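Local coordinates for F5/8 type C domain protein (Bacteroides ovatus, PDB 4ZRX) that is a putative alpha-L-fucosidase that probably hydrolyses terminal alpha-L-fucose from glycans and carries a C-terminal F5/8 type C (discoidin-like) domain, at residues 360-365 with 379-384; 386-391 with 456-461; 406-411 with 434-439. All blocks are in the same frame, centred on the assembly; numbering follows the deposited sequence. Where two conformers were deposited one is given.

Contact 1 of 3, residues 360-365 with 379-384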
ATOM      1  N   ARG A 360      -0.409 -24.807   9.802  1.00 19.62           N
ATOM      2  CA  ARG A 360       0.178 -26.130   9.788  1.00 20.78           C
ATOM      3  C   ARG A 360       1.117 -26.404  10.958  1.00 20.38           C
ATOM      4  O   ARG A 360       1.503 -27.546  11.177  1.00 20.89           O
ATOM      5  CB  ARG A 360       0.878 -26.414   8.468  1.00 21.86           C
ATOM      6  CG  ARG A 360      -0.001 -26.238   7.177  1.00 22.30           C
ATOM      7  CD  ARG A 360      -1.268 -27.117   7.173  1.00 23.59           C
ATOM      8  NE  ARG A 360      -0.922 -28.504   7.217  1.00 24.78           N
ATOM      9  CZ  ARG A 360      -1.798 -29.494   7.098  1.00 28.02           C
ATOM     10  NH1 ARG A 360      -3.111 -29.262   7.004  1.00 29.36           N
ATOM     11  NH2 ARG A 360      -1.356 -30.723   7.124  1.00 28.60           N
ATOM     12  N   VAL A 361       1.493 -25.373  11.691  1.00 19.35           N
ATOM     13  CA  VAL A 361       2.379 -25.513  12.849  1.00 19.65           C
ATOM     14  C   VAL A 361       1.498 -25.987  14.029  1.00 20.25           C
ATOM     15  O   VAL A 361       0.494 -25.365  14.344  1.00 19.83           O
ATOM     16  CB  VAL A 361       3.072 -24.219  13.199  1.00 18.80           C
ATOM     17  CG1 VAL A 361       3.871 -24.296  14.467  1.00 19.34           C
ATOM     18  CG2 VAL A 361       3.996 -23.830  12.038  1.00 18.58           C
ATOM     19  N   LYS A 362       1.978 -27.016  14.692  1.00 21.23           N
ATOM     20  CA  LYS A 362       1.417 -27.433  15.958  1.00 24.12           C
ATOM     21  C   LYS A 362       2.291 -26.721  17.015  1.00 24.01           C
ATOM     22  O   LYS A 362       3.512 -26.634  16.909  1.00 27.38           O
ATOM     23  CB  LYS A 362       1.624 -28.943  16.096  1.00 25.95           C
ATOM     24  CG  LYS A 362       1.068 -29.780  14.987  1.00 27.94           C
ATOM     25  CD  LYS A 362       1.335 -31.318  15.269  1.00 31.55           C
ATOM     26  CE  LYS A 362       0.448 -31.797  16.368  1.00 34.23           C
ATOM     27  NZ  LYS A 362       0.561 -33.274  16.555  1.00 38.02           N
ATOM     28  N   ASN A 363       1.667 -26.273  18.039  1.00 24.04           N
ATOM     29  CA  ASN A 363       2.378 -25.760  19.194  1.00 22.74           C
ATOM     30  C   ASN A 363       3.281 -24.585  18.870  1.00 20.45           C
ATOM     31  O   ASN A 363       4.309 -24.420  19.484  1.00 19.74           O
ATOM     32  CB  ASN A 363       3.043 -26.878  19.952  1.00 23.38           C
ATOM     33  CG  ASN A 363       2.078 -28.055  20.175  1.00 25.60           C
ATOM     34  OD1 ASN A 363       1.050 -27.903  20.875  1.00 27.63           O
ATOM     35  ND2 ASN A 363       2.379 -29.208  19.605  1.00 25.53           N
ATOM     36  N   GLY A 364       2.799 -23.764  17.939  1.00 19.74           N
ATOM     37  CA  GLY A 364       3.510 -22.585  17.470  1.00 19.67           C
ATOM     38  C   GLY A 364       3.508 -21.382  18.423  1.00 20.08           C
ATOM     39  O   GLY A 364       4.251 -20.425  18.205  1.00 19.24           O
ATOM     40  N   ARG A 365       2.734 -21.435  19.512  1.00 20.84           N
ATOM     41  CA  ARG A 365       2.759 -20.417  20.549  0.60 21.97           C
ATOM     42  C   ARG A 365       3.557 -20.728  21.770  1.00 22.68           C
ATOM     43  O   ARG A 365       3.396 -20.066  22.793  1.00 23.10           O
ATOM     44  CB  ARG A 365       1.359 -20.108  21.016  0.60 23.24           C
ATOM     45  CG  ARG A 365       0.505 -19.605  19.980  0.60 24.58           C
ATOM     46  CD  ARG A 365      -0.742 -19.001  20.640  0.60 26.25           C
ATOM     47  NE  ARG A 365      -1.679 -18.392  19.714  0.60 27.56           N
ATOM     48  CZ  ARG A 365      -2.694 -19.005  19.113  0.60 28.29           C
ATOM     49  NH1 ARG A 365      -2.942 -20.297  19.294  0.60 29.29           N
ATOM     50  NH2 ARG A 365      -3.485 -18.286  18.309  0.60 28.60           N
ATOM     51  N   ALA A 379       6.929 -28.830  15.148  1.00 22.95           N
ATOM     52  CA  ALA A 379       6.297 -29.900  14.374  1.00 22.95           C
ATOM     53  C   ALA A 379       5.201 -29.275  13.518  1.00 22.71           C
ATOM     54  O   ALA A 379       4.475 -28.338  13.950  1.00 22.03           O
ATOM     55  CB  ALA A 379       5.670 -30.964  15.334  1.00 25.22           C
ATOM     56  N   LEU A 380       5.064 -29.812  12.325  1.00 22.62           N
ATOM     57  CA  LEU A 380       3.935 -29.558  11.455  1.00 22.88           C
ATOM     58  C   LEU A 380       2.895 -30.642  11.520  1.00 24.46           C
ATOM     59  O   LEU A 380       3.213 -31.802  11.892  1.00 26.31           O
ATOM     60  CB  LEU A 380       4.435 -29.356  10.026  1.00 22.73           C
ATOM     61  CG  LEU A 380       5.507 -28.262   9.897  1.00 22.77           C
ATOM     62  CD1 LEU A 380       6.021 -28.175   8.449  1.00 23.27           C
ATOM     63  CD2 LEU A 380       4.987 -26.920  10.355  1.00 22.70           C
ATOM     64  N   LYS A 381       1.652 -30.303  11.176  1.00 26.17           N
ATOM     65  CA  LYS A 381       0.566 -31.271  10.965  1.00 28.63           C
ATOM     66  C   LYS A 381       0.959 -32.274   9.876  1.00 30.76           C
ATOM     67  O   LYS A 381       1.770 -31.974   8.961  1.00 30.29           O
ATOM     68  CB  LYS A 381      -0.764 -30.616  10.563  1.00 29.43           C
ATOM     69  CG  LYS A 381      -1.391 -29.766  11.627  1.00 30.80           C
ATOM     70  CD  LYS A 381      -2.653 -29.132  11.078  1.00 33.08           C
ATOM     71  CE  LYS A 381      -3.304 -28.331  12.118  1.00 36.15           C
ATOM     72  NZ  LYS A 381      -4.417 -27.556  11.550  1.00 39.31           N
ATOM     73  N   SER A 382       0.410 -33.480  10.014  1.00 32.34           N
ATOM     74  CA  SER A 382       0.561 -34.509   9.009  1.00 35.39           C
ATOM     75  C   SER A 382       0.272 -34.042   7.576  1.00 34.77           C
ATOM     76  O   SER A 382      -0.750 -33.392   7.328  1.00 32.36           O
ATOM     77  CB  SER A 382      -0.365 -35.720   9.332  1.00 38.75           C
ATOM     78  OG  SER A 382      -0.126 -36.712   8.341  1.00 42.92           O
ATOM     79  N   LYS A 383       1.212 -34.367   6.673  1.00 35.06           N
ATOM     80  CA  LYS A 383       1.107 -34.162   5.222  1.00 36.87           C
ATOM     81  C   LYS A 383       1.034 -32.678   4.884  1.00 33.92           C
ATOM     82  O   LYS A 383       0.140 -32.248   4.153  1.00 33.87           O
ATOM     83  CB  LYS A 383      -0.099 -34.931   4.623  1.00 41.53           C
ATOM     84  CG  LYS A 383       0.096 -36.441   4.755  1.00 46.09           C
ATOM     85  CD  LYS A 383      -1.023 -37.207   4.110  1.00 52.01           C
ATOM     86  CE  LYS A 383      -0.602 -38.654   4.016  1.00 56.60           C
ATOM     87  NZ  LYS A 383      -1.720 -39.530   3.594  1.00 61.33           N
ATOM     88  N   SER A 384       1.874 -31.892   5.541  1.00 30.88           N
ATOM     89  CA  SER A 384       1.890 -30.416   5.331  1.00 28.46           C
ATOM     90  C   SER A 384       2.718 -30.079   4.117  1.00 28.45           C
ATOM     91  O   SER A 384       3.762 -30.667   3.961  1.00 30.12           O
ATOM     92  CB  SER A 384       2.553 -29.714   6.504  1.00 27.09           C
ATOM     93  OG  SER A 384       1.715 -29.816   7.601  1.00 27.64           O
TER
HETATM   94  O   HOH W   1       6.044 -28.177  17.916  1.00 31.61           O
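The hydroxyl oxygen OG of S384 is gripped side-on by R360: NE lies 3.0 Å from S384 OG, and R360 NH2 reaches the same oxygen at 3.2 Å by a more bent bond. OG sits in the guanidinium plane, and its own hydrogen goes to the carbonyl O of K381 at 2.6 Å, from above that carbonyl's plane. The R360 chain, folded at both chi2 (-58°) and chi3 (-62°), curls beside the corner at 382-383. K381 CB packs over one face of the guanidinium toward its rim, 3.5 Å from R360 NH2. Both cationic ends lie near D358, whose carboxylate forms salt bridges with R360 NH1 and K381 NZ and would offset the like charges.

The loop after helix 339-356 runs against the end of strand 374-381, an edge strand in one sheet of the beta-sandwich that follows this helix. V361 and L380 form a single bridge, bracketed by K381 N to R360 O (2.8 Å) and K362 N to A379 O (2.9 Å). V361 CG2 also meets L380 CD2 at 3.7 Å. Farther along, one water joins K362 O to A379 N, while K362 CG and CD lie along the backbone at L380 and K381.

Contact 2 of 3, residues 386-391 with 456-461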
ATOM      1  N   ILE A 386       3.849 -26.281   2.566  1.00 22.33           N
ATOM      2  CA  ILE A 386       3.842 -24.918   2.973  1.00 20.81           C
ATOM      3  C   ILE A 386       4.656 -24.071   2.027  1.00 20.41           C
ATOM      4  O   ILE A 386       5.607 -24.521   1.434  1.00 20.85           O
ATOM      5  CB  ILE A 386       4.379 -24.766   4.429  1.00 21.28           C
ATOM      6  CG1 ILE A 386       5.764 -25.346   4.633  1.00 22.56           C
ATOM      7  CG2 ILE A 386       3.418 -25.459   5.379  1.00 22.42           C
ATOM      8  CD1 ILE A 386       6.414 -24.892   5.909  1.00 22.48           C
ATOM      9  N   ASN A 387       4.278 -22.803   1.920  1.00 19.06           N
ATOM     10  CA  ASN A 387       5.034 -21.801   1.194  1.00 18.64           C
ATOM     11  C   ASN A 387       5.017 -20.414   1.809  1.00 17.89           C
ATOM     12  O   ASN A 387       5.375 -19.407   1.116  1.00 17.80           O
ATOM     13  CB  ASN A 387       4.562 -21.760  -0.264  1.00 19.06           C
ATOM     14  CG  ASN A 387       3.105 -21.384  -0.397  1.00 19.21           C
ATOM     15  OD1 ASN A 387       2.462 -20.955   0.542  1.00 19.13           O
ATOM     16  ND2 ASN A 387       2.590 -21.498  -1.602  1.00 20.32           N
ATOM     17  N   LEU A 388       4.617 -20.357   3.097  1.00 17.13           N
ATOM     18  CA  LEU A 388       4.441 -19.142   3.843  1.00 16.82           C
ATOM     19  C   LEU A 388       4.675 -19.431   5.296  1.00 16.95           C
ATOM     20  O   LEU A 388       4.069 -20.345   5.861  1.00 16.92           O
ATOM     21  CB  LEU A 388       3.023 -18.543   3.625  1.00 17.44           C
ATOM     22  CG  LEU A 388       2.517 -17.410   4.475  1.00 18.49           C
ATOM     23  CD1 LEU A 388       3.372 -16.252   4.361  1.00 19.06           C
ATOM     24  CD2 LEU A 388       1.053 -17.097   4.104  1.00 19.22           C
ATOM     25  N   VAL A 389       5.558 -18.660   5.878  1.00 15.75           N
ATOM     26  CA  VAL A 389       5.835 -18.709   7.334  1.00 16.63           C
ATOM     27  C   VAL A 389       5.609 -17.335   7.902  1.00 16.02           C
ATOM     28  O   VAL A 389       6.006 -16.323   7.299  1.00 16.50           O
ATOM     29  CB  VAL A 389       7.228 -19.250   7.603  1.00 17.07           C
ATOM     30  CG1 VAL A 389       7.666 -19.125   9.069  1.00 18.45           C
ATOM     31  CG2 VAL A 389       7.306 -20.664   7.169  1.00 18.12           C
HETATM   32  N   MSE A 390       5.018 -17.322   9.085  1.00 15.90           N
HETATM   33  CA  MSE A 390       4.742 -16.117   9.839  0.70 16.17           C
HETATM   34  C   MSE A 390       5.420 -16.201  11.205  1.00 15.88           C
HETATM   35  O   MSE A 390       5.342 -17.254  11.878  1.00 15.87           O
HETATM   36  CB  MSE A 390       3.220 -15.954   9.989  0.70 18.12           C
HETATM   37  CG  MSE A 390       2.842 -14.677  10.666  0.70 19.46           C
HETATM   38 SE   MSE A 390       2.297 -15.011  12.411  0.52 28.07          SE
HETATM   39  CE  MSE A 390       0.568 -15.505  12.170  0.70 21.39           C
ATOM     40  N   LEU A 391       6.066 -15.122  11.606  1.00 15.14           N
ATOM     41  CA  LEU A 391       6.738 -15.016  12.871  0.50 15.37           C
ATOM     42  C   LEU A 391       6.263 -13.771  13.616  1.00 15.06           C
ATOM     43  O   LEU A 391       5.983 -12.731  12.959  1.00 14.50           O
ATOM     44  CB  LEU A 391       8.242 -14.931  12.664  0.50 16.07           C
ATOM     45  CG  LEU A 391       8.778 -15.985  11.686  0.50 16.84           C
ATOM     46  CD1 LEU A 391      10.111 -15.575  11.270  0.50 17.44           C
ATOM     47  CD2 LEU A 391       8.843 -17.316  12.356  0.50 17.40           C
ATOM     48  N   ALA A 456       4.012 -19.649  12.745  1.00 16.43           N
ATOM     49  CA  ALA A 456       2.874 -20.230  12.041  1.00 16.87           C
ATOM     50  C   ALA A 456       3.281 -20.491  10.582  1.00 16.47           C
ATOM     51  O   ALA A 456       4.272 -19.919  10.085  1.00 16.62           O
ATOM     52  CB  ALA A 456       1.660 -19.356  12.115  1.00 17.15           C
ATOM     53  N   ALA A 457       2.582 -21.383   9.889  1.00 16.67           N
ATOM     54  CA  ALA A 457       2.918 -21.700   8.497  1.00 16.53           C
ATOM     55  C   ALA A 457       1.712 -22.138   7.739  1.00 17.56           C
ATOM     56  O   ALA A 457       0.776 -22.754   8.318  1.00 18.48           O
ATOM     57  CB  ALA A 457       4.006 -22.770   8.414  1.00 16.97           C
ATOM     58  N   TYR A 458       1.693 -21.793   6.467  1.00 17.53           N
ATOM     59  CA  TYR A 458       0.516 -21.942   5.625  1.00 18.63           C
ATOM     60  C   TYR A 458       0.917 -22.268   4.205  1.00 19.10           C
ATOM     61  O   TYR A 458       2.065 -22.135   3.806  1.00 18.70           O
ATOM     62  CB  TYR A 458      -0.312 -20.631   5.598  1.00 18.23           C
ATOM     63  CG  TYR A 458      -0.659 -20.054   6.941  1.00 18.29           C
ATOM     64  CD1 TYR A 458       0.194 -19.163   7.565  1.00 18.21           C
ATOM     65  CD2 TYR A 458      -1.851 -20.424   7.613  1.00 18.88           C
ATOM     66  CE1 TYR A 458      -0.105 -18.656   8.802  1.00 18.98           C
ATOM     67  CE2 TYR A 458      -2.176 -19.843   8.845  1.00 19.10           C
ATOM     68  CZ  TYR A 458      -1.250 -19.037   9.457  1.00 19.61           C
ATOM     69  OH  TYR A 458      -1.601 -18.467  10.652  1.00 22.12           O
ATOM     70  N   TYR A 459      -0.080 -22.680   3.452  1.00 21.16           N
ATOM     71  CA  TYR A 459      -0.027 -22.788   2.006  1.00 22.37           C
ATOM     72  C   TYR A 459      -0.904 -21.676   1.437  1.00 22.40           C
ATOM     73  O   TYR A 459      -2.116 -21.660   1.692  1.00 23.19           O
ATOM     74  CB  TYR A 459      -0.527 -24.136   1.506  1.00 24.08           C
ATOM     75  CG  TYR A 459      -0.363 -24.210  -0.004  1.00 25.78           C
ATOM     76  CD1 TYR A 459       0.883 -24.516  -0.566  1.00 27.31           C
ATOM     77  CD2 TYR A 459      -1.406 -23.922  -0.869  1.00 27.15           C
ATOM     78  CE1 TYR A 459       1.044 -24.559  -1.966  1.00 29.15           C
ATOM     79  CE2 TYR A 459      -1.230 -23.952  -2.259  1.00 28.20           C
ATOM     80  CZ  TYR A 459      -0.013 -24.256  -2.784  1.00 29.22           C
ATOM     81  OH  TYR A 459       0.209 -24.334  -4.156  1.00 32.70           O
ATOM     82  N   ALA A 460      -0.274 -20.719   0.754  1.00 22.33           N
ATOM     83  CA  ALA A 460      -0.957 -19.619   0.055  1.00 22.03           C
ATOM     84  C   ALA A 460      -0.997 -19.979  -1.435  1.00 23.05           C
ATOM     85  O   ALA A 460       0.046 -20.181  -2.043  1.00 23.78           O
ATOM     86  CB  ALA A 460      -0.239 -18.352   0.227  1.00 21.81           C
ATOM     87  N   GLU A 461      -2.187 -20.086  -2.007  1.00 23.84           N
ATOM     88  CA  GLU A 461      -2.334 -20.331  -3.436  0.50 25.74           C
ATOM     89  C   GLU A 461      -1.560 -19.236  -4.249  1.00 25.35           C
ATOM     90  O   GLU A 461      -1.781 -18.022  -4.062  1.00 24.70           O
ATOM     91  CB  GLU A 461      -3.839 -20.384  -3.773  0.50 27.27           C
ATOM     92  CG  GLU A 461      -4.296 -21.335  -4.879  0.50 30.25           C
ATOM     93  CD  GLU A 461      -3.895 -22.797  -4.657  0.50 31.01           C
ATOM     94  OE1 GLU A 461      -4.452 -23.511  -3.784  0.50 31.99           O
ATOM     95  OE2 GLU A 461      -3.005 -23.224  -5.376  0.50 33.01           O
TER
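The side-chain amide of N387 makes two hydrogen bonds to the backbone of A460: A460 N gives a nearly straight bond (174°) to N387 OD1 at 2.8 Å, on a lone pair of the side-chain oxygen, and N387 ND2 returns one to A460 O at 2.9 Å. With chi1 at 61°, CG stands between the backbone N and the carbonyl carbon, and the two bonds, both near the amide plane, fix the rotation of the amide. Its plane lies only 14° from that of the Y459 ring, whose CE1 is 3.4 Å from N387 ND2; this is the looser side, where Y459 is partly exposed and meets N387 through its amide.

All the other touching residues, N387 and A460 included, are buried. Strands 388-393 and 450-458 are central, antiparallel neighbours in a four-stranded sheet, and N387 with L388 opposite Y458 forms a classic beta bulge. Y458 O takes N387 N at 3.0 Å and a weak bond from L388 N, before regular pairing resumes through M390 and A456.

On the face bearing L388, M390, A456 and Y458, L388 CD2 packs on Y458 CB at 4.1 Å. F356 of helix 339-356 meets the Y458 ring edge-to-face. Toward the other sheet, A457 CB contacts V389 CG2 and I386 CD1, with L439 lying against all three residues.

Contact 3 of 3, residues 406-411 with 434-439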
ATOM      1  N   VAL A 406      14.977 -19.513   8.543  1.00 17.03           N
ATOM      2  CA  VAL A 406      13.953 -20.518   8.660  1.00 17.33           C
ATOM      3  C   VAL A 406      14.257 -21.676   7.706  1.00 17.72           C
ATOM      4  O   VAL A 406      14.606 -21.481   6.556  1.00 16.94           O
ATOM      5  CB  VAL A 406      12.555 -19.998   8.308  1.00 17.29           C
ATOM      6  CG1 VAL A 406      11.557 -20.976   8.611  1.00 18.70           C
ATOM      7  CG2 VAL A 406      12.269 -18.678   9.075  1.00 17.37           C
ATOM      8  N   GLU A 407      14.174 -22.899   8.283  1.00 17.47           N
ATOM      9  CA  GLU A 407      14.400 -24.134   7.570  1.00 18.23           C
ATOM     10  C   GLU A 407      13.214 -25.062   7.756  1.00 18.24           C
ATOM     11  O   GLU A 407      12.500 -24.967   8.731  1.00 17.43           O
ATOM     12  CB  GLU A 407      15.679 -24.802   8.084  1.00 19.72           C
ATOM     13  CG  GLU A 407      16.881 -23.940   7.836  1.00 20.71           C
ATOM     14  CD  GLU A 407      18.073 -24.320   8.680  1.00 23.23           C
ATOM     15  OE1 GLU A 407      17.951 -25.054   9.702  1.00 24.90           O
ATOM     16  OE2 GLU A 407      19.156 -23.863   8.327  1.00 24.52           O
ATOM     17  N   ALA A 408      12.971 -25.884   6.732  1.00 17.84           N
ATOM     18  CA  ALA A 408      11.889 -26.868   6.719  1.00 18.13           C
ATOM     19  C   ALA A 408      12.475 -28.237   6.525  1.00 18.51           C
ATOM     20  O   ALA A 408      13.398 -28.442   5.691  1.00 19.44           O
ATOM     21  CB  ALA A 408      10.916 -26.545   5.639  1.00 18.69           C
ATOM     22  N   LEU A 409      12.030 -29.168   7.364  1.00 18.89           N
ATOM     23  CA  LEU A 409      12.526 -30.524   7.285  1.00 19.61           C
ATOM     24  C   LEU A 409      11.780 -31.336   6.242  1.00 20.91           C
ATOM     25  O   LEU A 409      10.605 -31.784   6.485  1.00 21.79           O
ATOM     26  CB  LEU A 409      12.426 -31.179   8.628  1.00 19.72           C
ATOM     27  CG  LEU A 409      13.009 -32.574   8.696  1.00 20.28           C
ATOM     28  CD1 LEU A 409      14.422 -32.619   8.228  1.00 20.78           C
ATOM     29  CD2 LEU A 409      12.908 -33.111  10.132  1.00 20.83           C
ATOM     30  N   THR A 410      12.448 -31.616   5.137  1.00 21.28           N
ATOM     31  CA  THR A 410      11.893 -32.476   4.045  1.00 22.39           C
ATOM     32  C   THR A 410      12.241 -33.936   4.313  1.00 23.73           C
ATOM     33  O   THR A 410      12.940 -34.228   5.303  1.00 23.87           O
ATOM     34  CB  THR A 410      12.437 -32.079   2.679  1.00 22.41           C
ATOM     35  OG1 THR A 410      13.821 -32.529   2.570  1.00 21.94           O
ATOM     36  CG2 THR A 410      12.351 -30.608   2.478  1.00 22.00           C
ATOM     37  N   ASP A 411      11.778 -34.835   3.421  1.00 25.17           N
ATOM     38  CA  ASP A 411      12.146 -36.251   3.366  0.50 26.96           C
ATOM     39  C   ASP A 411      13.647 -36.435   3.154  1.00 26.17           C
ATOM     40  O   ASP A 411      14.182 -37.489   3.424  1.00 26.93           O
ATOM     41  CB  ASP A 411      11.348 -37.036   2.254  0.50 29.45           C
ATOM     42  CG  ASP A 411      11.578 -36.519   0.791  0.50 31.27           C
ATOM     43  OD1 ASP A 411      12.574 -35.858   0.468  0.50 33.61           O
ATOM     44  OD2 ASP A 411      10.723 -36.775  -0.095  0.50 34.66           O
ATOM     45  N   VAL A 434       7.132 -26.387  -0.294  1.00 25.54           N
ATOM     46  CA  VAL A 434       7.820 -27.613   0.099  0.50 25.35           C
ATOM     47  C   VAL A 434       6.935 -28.489   0.964  1.00 25.49           C
ATOM     48  O   VAL A 434       6.093 -27.996   1.737  1.00 23.54           O
ATOM     49  CB  VAL A 434       9.127 -27.287   0.822  0.50 24.93           C
ATOM     50  CG1 VAL A 434       8.886 -26.597   2.161  0.50 24.44           C
ATOM     51  CG2 VAL A 434       9.977 -28.529   1.011  0.50 25.78           C
ATOM     52  N   ASN A 435       7.165 -29.792   0.834  1.00 25.34           N
ATOM     53  CA  ASN A 435       6.541 -30.780   1.701  0.70 26.31           C
ATOM     54  C   ASN A 435       7.492 -30.987   2.864  1.00 25.49           C
ATOM     55  O   ASN A 435       8.655 -31.379   2.661  1.00 25.04           O
ATOM     56  CB  ASN A 435       6.271 -32.096   0.990  0.70 28.72           C
ATOM     57  CG  ASN A 435       5.206 -31.980  -0.082  0.70 31.42           C
ATOM     58  OD1 ASN A 435       5.513 -31.969  -1.266  0.70 36.62           O
ATOM     59  ND2 ASN A 435       3.967 -31.872   0.322  0.70 31.94           N
ATOM     60  N   ALA A 436       7.010 -30.723   4.084  1.00 23.24           N
ATOM     61  CA  ALA A 436       7.846 -30.785   5.283  1.00 22.04           C
ATOM     62  C   ALA A 436       7.094 -31.265   6.502  1.00 22.52           C
ATOM     63  O   ALA A 436       5.854 -31.108   6.566  1.00 21.39           O
ATOM     64  CB  ALA A 436       8.423 -29.436   5.571  1.00 21.92           C
ATOM     65  N   ASN A 437       7.832 -31.745   7.505  1.00 21.96           N
ATOM     66  CA  ASN A 437       7.195 -32.249   8.756  1.00 23.67           C
ATOM     67  C   ASN A 437       7.639 -31.490  10.007  1.00 22.77           C
ATOM     68  O   ASN A 437       7.035 -31.663  11.075  1.00 23.08           O
ATOM     69  CB  ASN A 437       7.359 -33.749   8.874  1.00 24.97           C
ATOM     70  CG  ASN A 437       8.814 -34.174   9.131  1.00 26.92           C
ATOM     71  OD1 ASN A 437       9.371 -33.870  10.157  1.00 28.67           O
ATOM     72  ND2 ASN A 437       9.426 -34.829   8.177  1.00 28.08           N
ATOM     73  N   LYS A 438       8.636 -30.625   9.873  1.00 21.85           N
ATOM     74  CA  LYS A 438       9.065 -29.751  10.904  1.00 21.55           C
ATOM     75  C   LYS A 438       9.563 -28.448  10.286  1.00 21.37           C
ATOM     76  O   LYS A 438       9.973 -28.403   9.124  1.00 20.64           O
ATOM     77  CB  LYS A 438      10.182 -30.363  11.734  1.00 23.28           C
ATOM     78  CG  LYS A 438       9.751 -31.585  12.661  1.00 25.23           C
ATOM     79  CD  LYS A 438      10.944 -32.097  13.408  1.00 27.53           C
ATOM     80  CE  LYS A 438      10.601 -33.102  14.584  1.00 30.48           C
ATOM     81  NZ  LYS A 438       9.568 -34.151  14.355  1.00 32.64           N
ATOM     82  N   LEU A 439       9.581 -27.410  11.119  1.00 20.83           N
ATOM     83  CA  LEU A 439      10.168 -26.149  10.785  1.00 21.64           C
ATOM     84  C   LEU A 439      11.173 -25.831  11.832  1.00 21.90           C
ATOM     85  O   LEU A 439      11.009 -26.180  13.026  1.00 23.79           O
ATOM     86  CB  LEU A 439       9.035 -25.125  10.795  1.00 23.32           C
ATOM     87  CG  LEU A 439       8.985 -23.986   9.885  1.00 24.85           C
ATOM     88  CD1 LEU A 439       9.122 -24.272   8.394  1.00 24.30           C
ATOM     89  CD2 LEU A 439       7.665 -23.254  10.218  1.00 24.98           C
TER
HETATM   90  O   HOH W   2       9.654 -33.858   1.854  1.00 34.49           O
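L409 satisfies both of its backbone polar groups across the contact. Its N gives a nearly straight bond (172°) to K438 O at 2.8 Å, and its O takes N437 N at 3.0 Å, in the carbonyl plane. That oxygen also draws in the A436 CA-H, with A436 CA 3.2 Å from L409 O. K438 N, just after the corner at N437, is buried by the contact and has no partner in the model.

Strands 401-410 and 438-446 are antiparallel neighbours in one sheet of the sandwich, with A408 and L439 a non-hydrogen-bonded pair; at N437 the chain turns into this sheet from strand 433-436. Before the corner, strand 434-436 runs at 73° to strand 406-410 and forms no bridge with it. There a water links the two backbones, accepting from D411 N and donating to N435 O, each at 2.8 Å. T410 OG1 is bonded within its own turn, to N412 N and G413 O. The E407 carboxylate points away to R440 and R442, with which it forms salt bridges.

Apolar groups fill the inner side. A408 CB lies 3.8 Å from A436 CB and also touches L439 CD1. On the other face L409, its CG anti to the backbone N (chi1 -176°), lies side by side with K438, and L409 CD2 reaches N437 OD1 at 3.6 Å. Within these segments L409 thus carries the backbone pairing, which E407 with R440 continues; water completes the outer end, and the apolar side is carried by A408, A436 and L439.

In the fold
The three contacts sit together in the beta-sandwich that follows helix 339-356, their centres 10 to 12 Å apart. Contact 2 is the core one, pairing the two middle strands of one four-stranded sheet; contacts 1 and 3 are partly exposed and both reach the second sheet, in which strands 374-381 and 438-446 are neighbours. L439 from contact 3 packs across to I386, V389 and A457, joining the sheets. The loop of contact 1 bridges them too, through R360 N to A457 O. Chemistry follows place: charged and water-bridged groups in contact 1, mostly backbone ladder and apolar packing in contact 2, sparse bonds and water in contact 3.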